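IWS1 (Encephalitozoon cuniculi, PDB 2XPP) probably acts as a transcription factor in RNA polymerase II transcription, and forms a complex with the elongation factor and histone chaperone Spt6. Local coordinates at residues 66-70 with 83-87. Numbering follows the deposited sequence.
Sequences IKGWL and IRKRL
Residues 66-70 are the last turn of helix 62-70 and residues 83-87 a turn of helix 81-92; both are alpha-helical, with Leu70 N hydrogen-bonded to Ile66 O (3.1 Å) and Leu87 N to Ile83 O (3.0 Å). The two segments run roughly antiparallel, with 154° between their N-to-C directions and their axes 10.2 Å apart at closest approach. The register sets Ile66 CA 7.0 Å from Leu87 CA and Leu70 CA 6.2 Å from Arg84 CA. No hydrogen bond crosses the interface, which is apolar and buries 301 Å² summed over both segments. Leu87 (m, t) points toward helix 62-70 and fits among Ile66, Trp69 and Leu70: its CD1 lies 3.5 Å from Trp69 CB, and its CB lies 3.8 Å from Leu70 CD2 and 4.2 Å from Ile66 CG2. One turn earlier, Ile83 sets CG2 at the edge of the Trp69 indole, 4.2 Å from Trp69 CE3. Leu70 CD2 reaches over to the backbone, 4.0 Å from Arg84 CA. Trp69 has chi1 near -81°; its indole packs against helices 5-30 and 36-48, and NE1 donates a hydrogen bond to Met17 O. Arg84 NH1 hydrogen-bonds Pro79 O, and NE forms a salt bridge with Glu119. Near the chain centre, this antiparallel pair, joined by the connection 71-80, forms part of the buried core of the all-helical TFIIS N-terminal-type bundle, a fold related to the interaction domains of TFIIS, elongin A and Med26.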
ATOM      1  N   ILE A  66       0.879   0.357  -4.904  1.00 12.17           N
ATOM      2  CA  ILE A  66       1.481  -0.061  -3.625  1.00 12.06           C
ATOM      3  C   ILE A  66       0.453  -0.880  -2.810  1.00 12.78           C
ATOM      4  O   ILE A  66       0.775  -1.980  -2.306  1.00 10.71           O
ATOM      5  CB  ILE A  66       2.044   1.104  -2.833  1.00 11.95           C
ATOM      6  CG1 ILE A  66       3.276   1.653  -3.587  1.00 13.63           C
ATOM      7  CG2 ILE A  66       2.492   0.610  -1.428  1.00 13.34           C
ATOM      8  CD1 ILE A  66       3.740   3.057  -2.994  1.00 13.17           C
ATOM      9  N   LYS A  67      -0.769  -0.352  -2.707  1.00 12.14           N
ATOM     10  CA  LYS A  67      -1.895  -1.067  -2.079  1.00 12.58           C
ATOM     11  C   LYS A  67      -2.071  -2.467  -2.686  1.00 13.48           C
ATOM     12  O   LYS A  67      -2.170  -3.449  -1.960  1.00 12.48           O
ATOM     13  CB  LYS A  67      -3.177  -0.293  -2.290  1.00 13.70           C
ATOM     14  CG  LYS A  67      -4.450  -0.991  -1.733  1.00 15.32           C
ATOM     15  CD  LYS A  67      -5.670  -0.137  -2.050  1.00 17.68           C
ATOM     16  CE  LYS A  67      -6.886  -0.697  -1.392  1.00 22.99           C
ATOM     17  NZ  LYS A  67      -8.078   0.024  -1.994  1.00 27.46           N
ATOM     18  N   GLY A  68      -2.150  -2.532  -4.012  1.00 13.88           N
ATOM     19  CA  GLY A  68      -2.283  -3.840  -4.712  1.00 13.68           C
ATOM     20  C   GLY A  68      -1.212  -4.839  -4.341  1.00 13.45           C
ATOM     21  O   GLY A  68      -1.499  -6.046  -4.136  1.00 13.39           O
ATOM     22  N   TRP A  69       0.026  -4.392  -4.338  1.00 11.77           N
ATOM     23  CA  TRP A  69       1.153  -5.269  -3.952  1.00 11.27           C
ATOM     24  C   TRP A  69       1.066  -5.756  -2.494  1.00 12.60           C
ATOM     25  O   TRP A  69       1.595  -6.848  -2.161  1.00 12.99           O
ATOM     26  CB  TRP A  69       2.482  -4.559  -4.172  1.00 12.02           C
ATOM     27  CG  TRP A  69       3.013  -4.552  -5.609  1.00 11.90           C
ATOM     28  CD1 TRP A  69       2.345  -4.257  -6.771  1.00 13.67           C
ATOM     29  CD2 TRP A  69       4.373  -4.808  -5.984  1.00 12.63           C
ATOM     30  NE1 TRP A  69       3.211  -4.350  -7.849  1.00 13.29           N
ATOM     31  CE2 TRP A  69       4.458  -4.675  -7.385  1.00 13.52           C
ATOM     32  CE3 TRP A  69       5.522  -5.176  -5.259  1.00 13.79           C
ATOM     33  CZ2 TRP A  69       5.672  -4.870  -8.088  1.00 14.78           C
ATOM     34  CZ3 TRP A  69       6.710  -5.379  -5.945  1.00 14.58           C
ATOM     35  CH2 TRP A  69       6.764  -5.231  -7.352  1.00 14.27           C
ATOM     36  N   LEU A  70       0.439  -4.973  -1.622  1.00 11.45           N
ATOM     37  CA  LEU A  70       0.291  -5.370  -0.184  1.00 10.83           C
ATOM     38  C   LEU A  70      -0.945  -6.239   0.066  1.00 11.27           C
ATOM     39  O   LEU A  70      -1.085  -6.882   1.121  1.00 11.92           O
ATOM     40  CB  LEU A  70       0.154  -4.095   0.645  1.00 10.24           C
ATOM     41  CG  LEU A  70       1.469  -3.270   0.774  1.00 12.06           C
ATOM     42  CD1 LEU A  70       1.126  -1.928   1.456  1.00 13.85           C
ATOM     43  CD2 LEU A  70       2.533  -4.030   1.620  1.00 15.63           C
ATOM     44  N   ILE A  83       8.305  -8.254   0.900  1.00 15.19           N
ATOM     45  CA  ILE A  83       7.468  -7.265   0.250  1.00 15.30           C
ATOM     46  C   ILE A  83       6.686  -6.386   1.230  1.00 14.96           C
ATOM     47  O   ILE A  83       6.666  -5.135   1.104  1.00 14.73           O
ATOM     48  CB  ILE A  83       6.475  -7.931  -0.736  1.00 15.00           C
ATOM     49  CG1 ILE A  83       7.271  -8.795  -1.732  1.00 18.46           C
ATOM     50  CG2 ILE A  83       5.543  -6.855  -1.355  1.00 17.38           C
ATOM     51  CD1 ILE A  83       6.423  -9.938  -2.297  1.00 17.93           C
ATOM     52  N   ARG A  84       6.090  -7.035   2.222  1.00 13.27           N
ATOM     53  CA  ARG A  84       5.318  -6.349   3.264  1.00 13.35           C
ATOM     54  C   ARG A  84       6.213  -5.324   3.961  1.00 14.76           C
ATOM     55  O   ARG A  84       5.827  -4.148   4.117  1.00 15.14           O
ATOM     56  CB  ARG A  84       4.756  -7.356   4.260  1.00 12.66           C
ATOM     57  CG  ARG A  84       3.841  -8.349   3.514  1.00 12.93           C
ATOM     58  CD  ARG A  84       2.852  -9.082   4.395  1.00 15.72           C
ATOM     59  NE  ARG A  84       3.328  -9.663   5.657  1.00 16.60           N
ATOM     60  CZ  ARG A  84       3.649 -10.957   5.821  1.00 21.12           C
ATOM     61  NH1 ARG A  84       3.659 -11.775   4.779  1.00 20.05           N
ATOM     62  NH2 ARG A  84       3.999 -11.437   7.015  1.00 17.59           N
ATOM     63  N   LYS A  85       7.387  -5.761   4.375  1.00 13.69           N
ATOM     64  CA  LYS A  85       8.301  -4.858   5.113  1.00 14.87           C
ATOM     65  C   LYS A  85       8.761  -3.710   4.239  1.00 15.97           C
ATOM     66  O   LYS A  85       8.711  -2.529   4.660  1.00 16.51           O
ATOM     67  CB  LYS A  85       9.508  -5.629   5.613  1.00 16.05           C
ATOM     68  CG  LYS A  85       9.115  -6.468   6.770  1.00 16.87           C
ATOM     69  CD  LYS A  85      10.337  -7.181   7.273  1.00 21.30           C
ATOM     70  CE  LYS A  85       9.963  -7.858   8.548  1.00 29.01           C
ATOM     71  NZ  LYS A  85      11.162  -8.530   9.112  1.00 33.65           N
ATOM     72  N   ARG A  86       9.201  -4.025   3.032  1.00 15.64           N
ATOM     73  CA  ARG A  86       9.824  -2.996   2.214  1.00 17.06           C
ATOM     74  C   ARG A  86       8.825  -1.918   1.751  1.00 14.66           C
ATOM     75  O   ARG A  86       9.159  -0.745   1.781  1.00 15.82           O
ATOM     76  CB  ARG A  86      10.462  -3.617   1.018  1.00 18.26           C
ATOM     77  CG  ARG A  86      11.194  -2.599   0.207  1.00 22.11           C
ATOM     78  CD  ARG A  86      12.491  -2.138   0.928  1.00 28.43           C
ATOM     79  NE  ARG A  86      13.177  -1.205   0.050  1.00 32.17           N
ATOM     80  CZ  ARG A  86      13.843  -0.124   0.420  1.00 34.94           C
ATOM     81  NH1 ARG A  86      13.952   0.200   1.707  1.00 39.26           N
ATOM     82  NH2 ARG A  86      14.398   0.634  -0.513  1.00 33.85           N
ATOM     83  N   LEU A  87       7.624  -2.334   1.381  1.00 14.78           N
ATOM     84  CA  LEU A  87       6.574  -1.377   0.977  1.00 13.96           C
ATOM     85  C   LEU A  87       6.091  -0.539   2.141  1.00 13.27           C
ATOM     86  O   LEU A  87       5.765   0.620   1.937  1.00 13.00           O
ATOM     87  CB  LEU A  87       5.413  -2.002   0.200  1.00 12.61           C
ATOM     88  CG  LEU A  87       5.886  -2.487  -1.194  1.00 13.90           C
ATOM     89  CD1 LEU A  87       4.660  -3.078  -1.877  1.00 13.22           C
ATOM     90  CD2 LEU A  87       6.501  -1.360  -2.031  1.00 16.43           C
TER